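Local coordinates for protein pseudouridylate synthase RPUSD4, mitochondrial (Homo sapiens, PDB 5UBA) that isomerises uridine to pseudouridine in mitochondrial RNAs, including a 16S rRNA position whose modification is required for assembling a functional mitochondrial ribosome, at residues T87-L92 with R255-P260; H31-L36 with E267-V272; V112-A117 with E190-T195. All blocks are in the same frame, centred on the assembly; numbering follows the deposited sequence. Where two conformers were deposited one is given.

Interaction 1: residues T87-L92 with R255-P260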
loop_
_atom_site.group_PDB
_atom_site.type_symbol
_atom_site.label_atom_id
_atom_site.label_comp_id
_atom_site.label_asym_id
_atom_site.label_seq_id
_atom_site.Cartn_x
_atom_site.Cartn_y
_atom_site.Cartn_z
ATOM N N THR A 87 2.431 -3.622 3.254
ATOM C CA THR A 87 2.151 -4.855 3.941
ATOM C C THR A 87 0.735 -5.328 3.630
ATOM O O THR A 87 -0.079 -4.558 3.127
ATOM C CB THR A 87 2.301 -4.667 5.453
ATOM O OG1 THR A 87 1.430 -3.627 5.887
ATOM C CG2 THR A 87 3.736 -4.308 5.843
ATOM N N GLY A 88 0.447 -6.602 3.914
ATOM C CA GLY A 88 -0.909 -7.052 4.058
ATOM C C GLY A 88 -1.443 -7.929 2.947
ATOM O O GLY A 88 -0.722 -8.737 2.385
ATOM N N VAL A 89 -2.737 -7.765 2.650
ATOM C CA VAL A 89 -3.483 -8.800 1.917
ATOM C C VAL A 89 -2.964 -9.000 0.500
ATOM O O VAL A 89 -2.898 -8.072 -0.305
ATOM C CB VAL A 89 -4.998 -8.463 1.820
ATOM C CG1 VAL A 89 -5.725 -9.583 1.065
ATOM C CG2 VAL A 89 -5.639 -8.313 3.181
ATOM N N MET A 90 -2.599 -10.240 0.195
ATOM C CA MET A 90 -2.110 -10.588 -1.140
ATOM C C MET A 90 -2.650 -11.968 -1.536
ATOM O O MET A 90 -2.405 -12.968 -0.852
ATOM C CB MET A 90 -0.583 -10.533 -1.208
ATOM C CG MET A 90 -0.032 -10.790 -2.594
ATOM S SD MET A 90 1.755 -10.625 -2.573
ATOM C CE MET A 90 2.109 -11.103 -4.260
ATOM N N VAL A 91 -3.371 -11.997 -2.659
ATOM C CA VAL A 91 -4.053 -13.180 -3.160
ATOM C C VAL A 91 -3.176 -13.913 -4.192
ATOM O O VAL A 91 -2.667 -13.319 -5.134
ATOM C CB VAL A 91 -5.388 -12.792 -3.846
ATOM C CG1 VAL A 91 -6.083 -14.014 -4.406
ATOM C CG2 VAL A 91 -6.302 -12.053 -2.887
ATOM N N LEU A 92 -3.011 -15.206 -3.949
ATOM C CA LEU A 92 -2.338 -16.121 -4.862
ATOM C C LEU A 92 -3.347 -17.177 -5.289
ATOM O O LEU A 92 -4.292 -17.464 -4.575
ATOM C CB LEU A 92 -1.183 -16.824 -4.136
ATOM C CG LEU A 92 -0.165 -15.930 -3.445
ATOM C CD1 LEU A 92 0.868 -16.751 -2.663
ATOM C CD2 LEU A 92 0.528 -15.052 -4.445
ATOM N N ARG A 255 -5.232 -3.403 3.916
ATOM C CA ARG A 255 -6.093 -3.849 4.990
ATOM C C ARG A 255 -7.163 -4.826 4.562
ATOM O O ARG A 255 -7.490 -5.764 5.294
ATOM C CB ARG A 255 -6.753 -2.616 5.629
ATOM C CG ARG A 255 -7.789 -2.911 6.682
ATOM C CD ARG A 255 -7.174 -3.534 7.892
ATOM N NE ARG A 255 -8.130 -3.560 8.980
ATOM C CZ ARG A 255 -7.864 -4.030 10.191
ATOM N NH1 ARG A 255 -6.662 -4.524 10.484
ATOM N NH2 ARG A 255 -8.818 -3.984 11.128
ATOM N N GLN A 256 -7.798 -4.552 3.441
ATOM C CA GLN A 256 -8.955 -5.331 3.039
ATOM C C GLN A 256 -9.053 -5.457 1.524
ATOM O O GLN A 256 -8.756 -4.508 0.807
ATOM C CB GLN A 256 -10.211 -4.647 3.576
ATOM C CG GLN A 256 -11.541 -5.276 3.205
ATOM C CD GLN A 256 -12.695 -4.616 3.923
ATOM O OE1 GLN A 256 -12.719 -3.384 4.072
ATOM N NE2 GLN A 256 -13.661 -5.421 4.384
ATOM N N LEU A 257 -9.544 -6.614 1.060
ATOM C CA LEU A 257 -9.929 -6.836 -0.330
ATOM C C LEU A 257 -11.278 -7.490 -0.349
ATOM O O LEU A 257 -11.478 -8.465 0.374
ATOM C CB LEU A 257 -8.973 -7.810 -1.021
ATOM C CG LEU A 257 -7.628 -7.368 -1.523
ATOM C CD1 LEU A 257 -6.961 -8.524 -2.256
ATOM C CD2 LEU A 257 -7.736 -6.151 -2.451
ATOM N N ILE A 258 -12.200 -6.990 -1.163
ATOM C CA ILE A 258 -13.493 -7.666 -1.326
ATOM C C ILE A 258 -13.543 -8.111 -2.790
ATOM O O ILE A 258 -13.537 -7.272 -3.696
ATOM C CB ILE A 258 -14.700 -6.790 -0.950
ATOM C CG1 ILE A 258 -14.522 -6.188 0.458
ATOM C CG2 ILE A 258 -15.985 -7.625 -1.040
ATOM C CD1 ILE A 258 -15.607 -5.196 0.832
ATOM N N LEU A 259 -13.535 -9.429 -2.996
ATOM C CA LEU A 259 -13.522 -10.036 -4.327
ATOM C C LEU A 259 -14.940 -10.521 -4.620
ATOM O O LEU A 259 -15.553 -11.156 -3.768
ATOM C CB LEU A 259 -12.609 -11.265 -4.372
ATOM C CG LEU A 259 -11.100 -11.127 -4.317
ATOM C CD1 LEU A 259 -10.463 -12.508 -4.151
ATOM C CD2 LEU A 259 -10.608 -10.505 -5.602
ATOM N N PRO A 260 -15.455 -10.254 -5.829
ATOM C CA PRO A 260 -16.728 -10.873 -6.199
ATOM C C PRO A 260 -16.597 -12.392 -6.296
ATOM O O PRO A 260 -15.476 -12.932 -6.308
ATOM C CB PRO A 260 -17.063 -10.234 -7.558
ATOM C CG PRO A 260 -15.798 -9.687 -8.072
ATOM C CD PRO A 260 -14.873 -9.450 -6.908
#
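Val89 lies over the end of Leu257, and its two methyls do different work. Val89 CG1 rests on Leu257, 3.7 Å from CD1 of that residue, the two side chains sliding past each other in opposite directions. Val89 CG2 sits over the backbone, 3.8 Å from the carbonyl O of Arg255. The first torsion of Val89 underlies this division: CG1 is trans to N (chi1 -179°), which places CG2 beside the backbone N, next to the Arg255 carbonyl.

Two residues on, Val91 points the same way. Val91 CG2 meets CD1 of Leu257 at 3.6 Å, so this leucine methyl is shared between two valines. Val91 CG2 also approaches Leu259 CD1, more loosely, at 4.4 Å. Branched and apolar residues suit a place where two sheets press together without a hydrogen bond between the segments. The axes of strands 89-92 and 255-259 pass 7.5 Å apart at an angle of 38°, a layer-to-layer distance rather than that of paired strands.

The corner that brings the chain from one layer to the other is Gly88. At its positive phi of 108° a CB would be jammed against the carbonyl O of Thr87, so glycine is the fitting residue. On the opposing strand, Arg255 and Gln256 both face Lys114, a classic beta bulge.

Before the corner, Thr87 still pairs through its backbone with strand 252-259; beyond it, the backbone of Met90 hydrogen-bonds to that of Ile39 in strand 36-41, and their side chains touch. Val38 and Leu36 of that strand touch Val89 and Val91, Leu271 of strand 269-272 also packs on Val91, and Lys113 of strand 112-120 reaches Leu257, so the valine-leucine cluster lies between the small antiparallel sheet and the larger mixed one.

Interaction 2: residues H31-L36 with E267-V272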
loop_
_atom_site.group_PDB
_atom_site.type_symbol
_atom_site.label_atom_id
_atom_site.label_comp_id
_atom_site.label_asym_id
_atom_site.label_seq_id
_atom_site.Cartn_x
_atom_site.Cartn_y
_atom_site.Cartn_z
ATOM N N HIS A 31 -6.393 -16.780 4.452
ATOM C CA HIS A 31 -7.502 -17.526 3.851
ATOM C C HIS A 31 -6.979 -18.566 2.892
ATOM O O HIS A 31 -6.045 -18.308 2.149
ATOM C CB HIS A 31 -8.421 -16.568 3.085
ATOM C CG HIS A 31 -9.534 -17.257 2.356
ATOM N ND1 HIS A 31 -10.725 -17.589 2.962
ATOM C CD2 HIS A 31 -9.622 -17.699 1.082
ATOM C CE1 HIS A 31 -11.507 -18.187 2.080
ATOM N NE2 HIS A 31 -10.857 -18.278 0.937
ATOM N N GLN A 32 -7.594 -19.747 2.930
ATOM C CA GLN A 32 -7.288 -20.809 2.004
ATOM C C GLN A 32 -8.573 -21.463 1.541
ATOM O O GLN A 32 -9.478 -21.738 2.357
ATOM C CB GLN A 32 -6.365 -21.816 2.719
ATOM C CG GLN A 32 -5.550 -22.648 1.775
ATOM C CD GLN A 32 -4.382 -23.363 2.424
ATOM O OE1 GLN A 32 -4.067 -23.166 3.614
ATOM N NE2 GLN A 32 -3.726 -24.197 1.639
ATOM N N ASP A 33 -8.684 -21.669 0.232
ATOM C CA ASP A 33 -9.758 -22.524 -0.323
ATOM C C ASP A 33 -9.219 -23.291 -1.520
ATOM O O ASP A 33 -8.011 -23.266 -1.774
ATOM C CB ASP A 33 -11.037 -21.719 -0.594
ATOM C CG ASP A 33 -10.876 -20.630 -1.644
ATOM O OD1 ASP A 33 -10.122 -20.779 -2.632
ATOM O OD2 ASP A 33 -11.588 -19.610 -1.494
ATOM N N LYS A 34 -10.085 -23.968 -2.277
ATOM C CA LYS A 34 -9.605 -24.763 -3.409
ATOM C C LYS A 34 -8.982 -23.912 -4.510
ATOM O O LYS A 34 -8.174 -24.417 -5.264
ATOM C CB LYS A 34 -10.721 -25.659 -3.981
ATOM C CG LYS A 34 -11.747 -24.939 -4.839
ATOM C CD LYS A 34 -12.940 -25.827 -5.174
ATOM C CE LYS A 34 -13.985 -25.053 -5.954
ATOM N N ASN A 35 -9.337 -22.621 -4.568
ATOM C CA ASN A 35 -8.843 -21.702 -5.592
ATOM C C ASN A 35 -7.638 -20.852 -5.161
ATOM O O ASN A 35 -6.721 -20.632 -5.945
ATOM C CB ASN A 35 -9.941 -20.717 -6.002
ATOM C CG ASN A 35 -11.181 -21.397 -6.561
ATOM O OD1 ASN A 35 -12.302 -21.087 -6.162
ATOM N ND2 ASN A 35 -10.982 -22.297 -7.490
ATOM N N LEU A 36 -7.689 -20.362 -3.922
ATOM C CA LEU A 36 -6.799 -19.267 -3.496
ATOM C C LEU A 36 -6.011 -19.589 -2.241
ATOM O O LEU A 36 -6.469 -20.324 -1.363
ATOM C CB LEU A 36 -7.608 -17.999 -3.211
ATOM C CG LEU A 36 -8.607 -17.516 -4.253
ATOM C CD1 LEU A 36 -9.303 -16.271 -3.709
ATOM C CD2 LEU A 36 -7.897 -17.186 -5.544
ATOM N N GLU A 267 -21.040 -15.847 -3.673
ATOM C CA GLU A 267 -20.936 -14.806 -2.649
ATOM C C GLU A 267 -19.521 -14.237 -2.538
ATOM O O GLU A 267 -18.535 -14.906 -2.870
ATOM C CB GLU A 267 -21.336 -15.357 -1.288
ATOM C CG GLU A 267 -22.712 -15.994 -1.247
ATOM C CD GLU A 267 -23.163 -16.275 0.175
ATOM O OE1 GLU A 267 -22.335 -16.763 0.976
ATOM O OE2 GLU A 267 -24.342 -16.000 0.491
ATOM N N GLU A 268 -19.444 -13.013 -2.022
ATOM C CA GLU A 268 -18.197 -12.237 -1.991
ATOM C C GLU A 268 -17.181 -12.800 -1.022
ATOM O O GLU A 268 -17.542 -13.313 0.018
ATOM C CB GLU A 268 -18.466 -10.802 -1.546
ATOM C CG GLU A 268 -19.321 -9.969 -2.472
ATOM C CD GLU A 268 -19.319 -8.511 -2.065
ATOM O OE1 GLU A 268 -19.372 -8.216 -0.847
ATOM O OE2 GLU A 268 -19.265 -7.658 -2.968
ATOM N N LEU A 269 -15.898 -12.668 -1.353
ATOM C CA LEU A 269 -14.851 -13.021 -0.425
ATOM C C LEU A 269 -14.311 -11.709 0.160
ATOM O O LEU A 269 -13.840 -10.871 -0.587
ATOM C CB LEU A 269 -13.755 -13.786 -1.151
ATOM C CG LEU A 269 -12.650 -14.390 -0.291
ATOM C CD1 LEU A 269 -13.176 -15.189 0.891
ATOM C CD2 LEU A 269 -11.763 -15.255 -1.170
ATOM N N ASN A 270 -14.407 -11.552 1.474
ATOM C CA ASN A 270 -14.092 -10.315 2.173
ATOM C C ASN A 270 -12.898 -10.594 3.069
ATOM O O ASN A 270 -13.031 -11.179 4.141
ATOM C CB ASN A 270 -15.322 -9.872 2.968
ATOM C CG ASN A 270 -15.144 -8.523 3.637
ATOM O OD1 ASN A 270 -14.058 -8.180 4.112
ATOM N ND2 ASN A 270 -16.241 -7.751 3.705
ATOM N N LEU A 271 -11.719 -10.185 2.604
ATOM C CA LEU A 271 -10.436 -10.557 3.211
ATOM C C LEU A 271 -9.902 -9.378 3.985
ATOM O O LEU A 271 -9.820 -8.266 3.436
ATOM C CB LEU A 271 -9.438 -10.926 2.108
ATOM C CG LEU A 271 -9.865 -12.104 1.218
ATOM C CD1 LEU A 271 -9.113 -12.131 -0.087
ATOM C CD2 LEU A 271 -9.685 -13.458 1.890
ATOM N N VAL A 272 -9.558 -9.573 5.256
ATOM C CA VAL A 272 -9.018 -8.489 6.079
ATOM C C VAL A 272 -7.779 -8.980 6.808
ATOM O O VAL A 272 -7.781 -10.112 7.307
ATOM C CB VAL A 272 -10.065 -7.958 7.076
ATOM C CG1 VAL A 272 -9.458 -6.924 8.034
ATOM C CG2 VAL A 272 -11.252 -7.369 6.323
#
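This is a CH-pi and apolar contact between the margins of two sheets: the hairpin around residues 31-36, whose strand 31-32 is an outermost strand of the small antiparallel sheet, meets strand 269-272, the antiparallel neighbour of strand 252-259 in the mixed sheet. No hydrogen bond links the two segments.

At its centre the imidazole of His31 has CD1 of Leu269 over one face, 3.9 Å from the ring centroid and displaced toward the rim, so that CE1 is the nearest ring atom at 3.6 Å. Leu269 comes from the opposite direction, its CG trans to N (chi1 -173°), and this extends both methyls into the contact. While CD1 takes the ring, Leu269 CD2 meets CD1 of Leu36 tip to tip at 3.7 Å. Leu271 crosses His31 at about a right angle, and its CD2 touches the histidine CB at 3.6 Å. Leucine suits both positions, since its forked end puts apolar methyls against the imidazole and the small sheet, where Leu271 also reaches Val38 and Val89.

The NE2 of His31 finds its partner inside its own hairpin. His31 NE2 donates to Asp33 OD2 at 2.9 Å and 171°, with the acceptor in the ring plane but the donor well above the carboxylate plane. Asp33 OD1 is gripped from opposite faces of that plane by the backbone N atoms of Asn35 and Leu36, each at 2.8 Å; the bond from Asn35 N makes an Asx turn and the one from Leu36 N completes an Asx motif.

Such a pinned aspartate is likely to restrain the rotation of the imidazole and keep its face toward Leu269. The bond needs a hydrogen on NE2, which the neutral tautomer can supply; the nearby carboxylate would probably also raise the tendency of His31 to take up a second proton.

Interaction 3: residues V112-A117 with E190-T195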
loop_
_atom_site.group_PDB
_atom_site.type_symbol
_atom_site.label_atom_id
_atom_site.label_comp_id
_atom_site.label_asym_id
_atom_site.label_seq_id
_atom_site.Cartn_x
_atom_site.Cartn_y
_atom_site.Cartn_z
ATOM N N VAL A 112 -12.841 -4.360 -4.421
ATOM C CA VAL A 112 -12.735 -3.234 -3.498
ATOM C C VAL A 112 -11.392 -3.416 -2.783
ATOM O O VAL A 112 -11.188 -4.446 -2.136
ATOM C CB VAL A 112 -13.859 -3.235 -2.458
ATOM C CG1 VAL A 112 -13.632 -2.130 -1.428
ATOM C CG2 VAL A 112 -15.220 -3.085 -3.127
ATOM N N LYS A 113 -10.514 -2.427 -2.893
ATOM C CA LYS A 113 -9.175 -2.441 -2.295
ATOM C C LYS A 113 -9.151 -1.352 -1.236
ATOM O O LYS A 113 -9.325 -0.191 -1.590
ATOM C CB LYS A 113 -8.099 -2.091 -3.343
ATOM C CG LYS A 113 -7.959 -3.046 -4.519
ATOM C CD LYS A 113 -7.028 -2.520 -5.620
ATOM C CE LYS A 113 -7.563 -1.308 -6.362
ATOM N NZ LYS A 113 -6.600 -0.684 -7.300
ATOM N N LYS A 114 -8.959 -1.704 0.036
ATOM C CA LYS A 114 -8.862 -0.718 1.125
ATOM C C LYS A 114 -7.479 -0.773 1.753
ATOM O O LYS A 114 -6.991 -1.855 2.054
ATOM C CB LYS A 114 -9.888 -0.986 2.218
ATOM C CG LYS A 114 -11.348 -0.984 1.783
ATOM C CD LYS A 114 -11.811 0.395 1.349
ATOM C CE LYS A 114 -13.325 0.422 1.198
ATOM N NZ LYS A 114 -13.880 1.772 0.898
ATOM N N TYR A 115 -6.885 0.394 1.960
ATOM C CA TYR A 115 -5.582 0.520 2.582
ATOM C C TYR A 115 -5.718 1.401 3.789
ATOM O O TYR A 115 -6.577 2.274 3.827
ATOM C CB TYR A 115 -4.571 1.128 1.641
ATOM C CG TYR A 115 -4.179 0.276 0.468
ATOM C CD1 TYR A 115 -5.057 0.086 -0.580
ATOM C CD2 TYR A 115 -2.893 -0.249 0.379
ATOM C CE1 TYR A 115 -4.696 -0.668 -1.684
ATOM C CE2 TYR A 115 -2.519 -1.013 -0.712
ATOM C CZ TYR A 115 -3.416 -1.189 -1.741
ATOM O OH TYR A 115 -3.040 -1.945 -2.843
ATOM N N TRP A 116 -4.883 1.165 4.778
ATOM C CA TRP A 116 -4.777 2.052 5.936
ATOM C C TRP A 116 -3.391 2.651 5.939
ATOM O O TRP A 116 -2.385 1.952 5.732
ATOM C CB TRP A 116 -5.012 1.290 7.230
ATOM C CG TRP A 116 -6.460 0.983 7.524
ATOM C CD1 TRP A 116 -7.551 1.124 6.701
ATOM C CD2 TRP A 116 -6.959 0.483 8.754
ATOM N NE1 TRP A 116 -8.700 0.722 7.355
ATOM C CE2 TRP A 116 -8.358 0.316 8.617
ATOM C CE3 TRP A 116 -6.355 0.149 9.966
ATOM C CZ2 TRP A 116 -9.156 -0.162 9.649
ATOM C CZ3 TRP A 116 -7.163 -0.318 11.003
ATOM C CH2 TRP A 116 -8.540 -0.455 10.841
ATOM N N ALA A 117 -3.318 3.960 6.226
ATOM C CA ALA A 117 -2.058 4.674 6.315
ATOM C C ALA A 117 -2.081 5.620 7.492
ATOM O O ALA A 117 -3.126 6.140 7.862
ATOM C CB ALA A 117 -1.781 5.458 5.059
ATOM N N GLU A 190 -8.188 5.765 5.896
ATOM C CA GLU A 190 -8.586 4.674 5.009
ATOM C C GLU A 190 -8.590 5.187 3.580
ATOM O O GLU A 190 -9.147 6.252 3.285
ATOM C CB GLU A 190 -9.968 4.135 5.395
ATOM C CG GLU A 190 -10.361 2.844 4.672
ATOM C CD GLU A 190 -11.505 2.066 5.372
ATOM O OE1 GLU A 190 -12.672 2.479 5.115
ATOM O OE2 GLU A 190 -11.298 1.053 6.159
ATOM N N LEU A 191 -7.945 4.443 2.692
ATOM C CA LEU A 191 -7.781 4.825 1.298
ATOM C C LEU A 191 -8.346 3.745 0.410
ATOM O O LEU A 191 -8.126 2.553 0.667
ATOM C CB LEU A 191 -6.299 4.950 1.006
ATOM C CG LEU A 191 -5.530 5.913 1.924
ATOM C CD1 LEU A 191 -4.052 5.647 1.898
ATOM C CD2 LEU A 191 -5.862 7.325 1.500
ATOM N N GLN A 192 -9.013 4.153 -0.660
ATOM C CA GLN A 192 -9.488 3.207 -1.651
ATOM C C GLN A 192 -9.049 3.731 -2.985
ATOM O O GLN A 192 -9.712 4.633 -3.535
ATOM C CB GLN A 192 -11.007 2.993 -1.596
ATOM C CG GLN A 192 -11.455 2.041 -2.707
ATOM C CD GLN A 192 -12.910 1.654 -2.678
ATOM O OE1 GLN A 192 -13.661 1.998 -1.773
ATOM N NE2 GLN A 192 -13.315 0.912 -3.703
ATOM N N PRO A 193 -7.959 3.170 -3.532
ATOM C CA PRO A 193 -7.585 3.494 -4.908
ATOM C C PRO A 193 -8.635 2.840 -5.828
ATOM O O PRO A 193 -8.920 1.630 -5.706
ATOM C CB PRO A 193 -6.196 2.883 -5.062
ATOM C CG PRO A 193 -6.162 1.766 -4.056
ATOM C CD PRO A 193 -7.111 2.100 -2.951
ATOM N N ILE A 194 -9.287 3.649 -6.657
ATOM C CA ILE A 194 -10.259 3.132 -7.609
ATOM C C ILE A 194 -9.515 2.651 -8.834
ATOM O O ILE A 194 -9.762 1.548 -9.334
ATOM C CB ILE A 194 -11.286 4.213 -8.004
ATOM C CG1 ILE A 194 -12.015 4.742 -6.752
ATOM C CG2 ILE A 194 -12.239 3.668 -9.063
ATOM C CD1 ILE A 194 -12.778 3.715 -5.938
ATOM N N THR A 195 -8.591 3.487 -9.292
ATOM C CA THR A 195 -7.594 3.119 -10.291
ATOM C C THR A 195 -6.439 2.374 -9.619
ATOM O O THR A 195 -6.504 2.073 -8.423
ATOM C CB THR A 195 -7.096 4.382 -10.977
ATOM O OG1 THR A 195 -6.627 5.295 -9.972
ATOM C CG2 THR A 195 -8.222 5.070 -11.741
HETATM O O HOH W 1 -10.865 -0.287 -5.012
HETATM O O HOH W 2 -7.976 -0.335 -10.080
#
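Gln192 runs from CB to its tip along the backbone of residues 112-114. Its CB and then its CG pass over the carbonyl O of Lys113, Gln192 CG at 3.3 Å; that buried oxygen has no hydrogen-bond partner and is met by the CA-H of Gln192. With CG trans to N (chi1 177°) and the chain extended, the amide reaches Val112, whose CG1 touches CD and NE2. At the tip, Gln192 OE1 accepts from Lys114 NZ at 2.7 Å in one of the two conformers of that lysine, the donor tilted from the carbonyl plane. Gln192 NE2 donates one of its hydrogens to a water that also accepts from Lys113 N and donates to Pro193 O. A leucine in place of Gln192 would probably leave Lys114 NZ without this acceptor in that conformer and the water short of one donor.

The Lys113 chain, bent at chi3, brings NZ to Thr195 O at 3.0 Å, from above the carbonyl plane. At the other end, Trp116 NE1 points almost straight at Glu190 OE2 (2.9 Å, 170°), the oxygen lying in the indole plane; Arg255 adds a cation-pi contact to this ring. Between them, Tyr115 and Leu191 form an antiparallel hydrogen-bonded pair, and Tyr115 CE1 lies 3.7 Å from Pro193 CG.

These strands belong to the central sheet of the RNA pseudouridylate synthase domain. The Tyr115 side chain is about 7 Å from that of Asp83, the active-site residue by similarity, a position consistent with the tyrosine beside the catalytic aspartate in pseudouridine synthases.

In the fold
From the N terminus, residues 31-36 come first and find their partner last: interaction 2 closes the widest loop, at 267-272. Within it, 87-92 and 255-260 close interaction 1, and within that again interaction 3 joins 112-117 to 190-195, so the three nest without crossing. Interactions 1 and 2 both bring the small antiparallel sheet against the mixed sheet, whereas interaction 3 pairs strands inside the mixed sheet. Strand 252-259 is their common link: it lies between 269-272 on one side and 112-120 on the other. The first two contacts touch directly, as do the first and third, while interactions 2 and 3 remain about 6 Å apart at their nearest atoms.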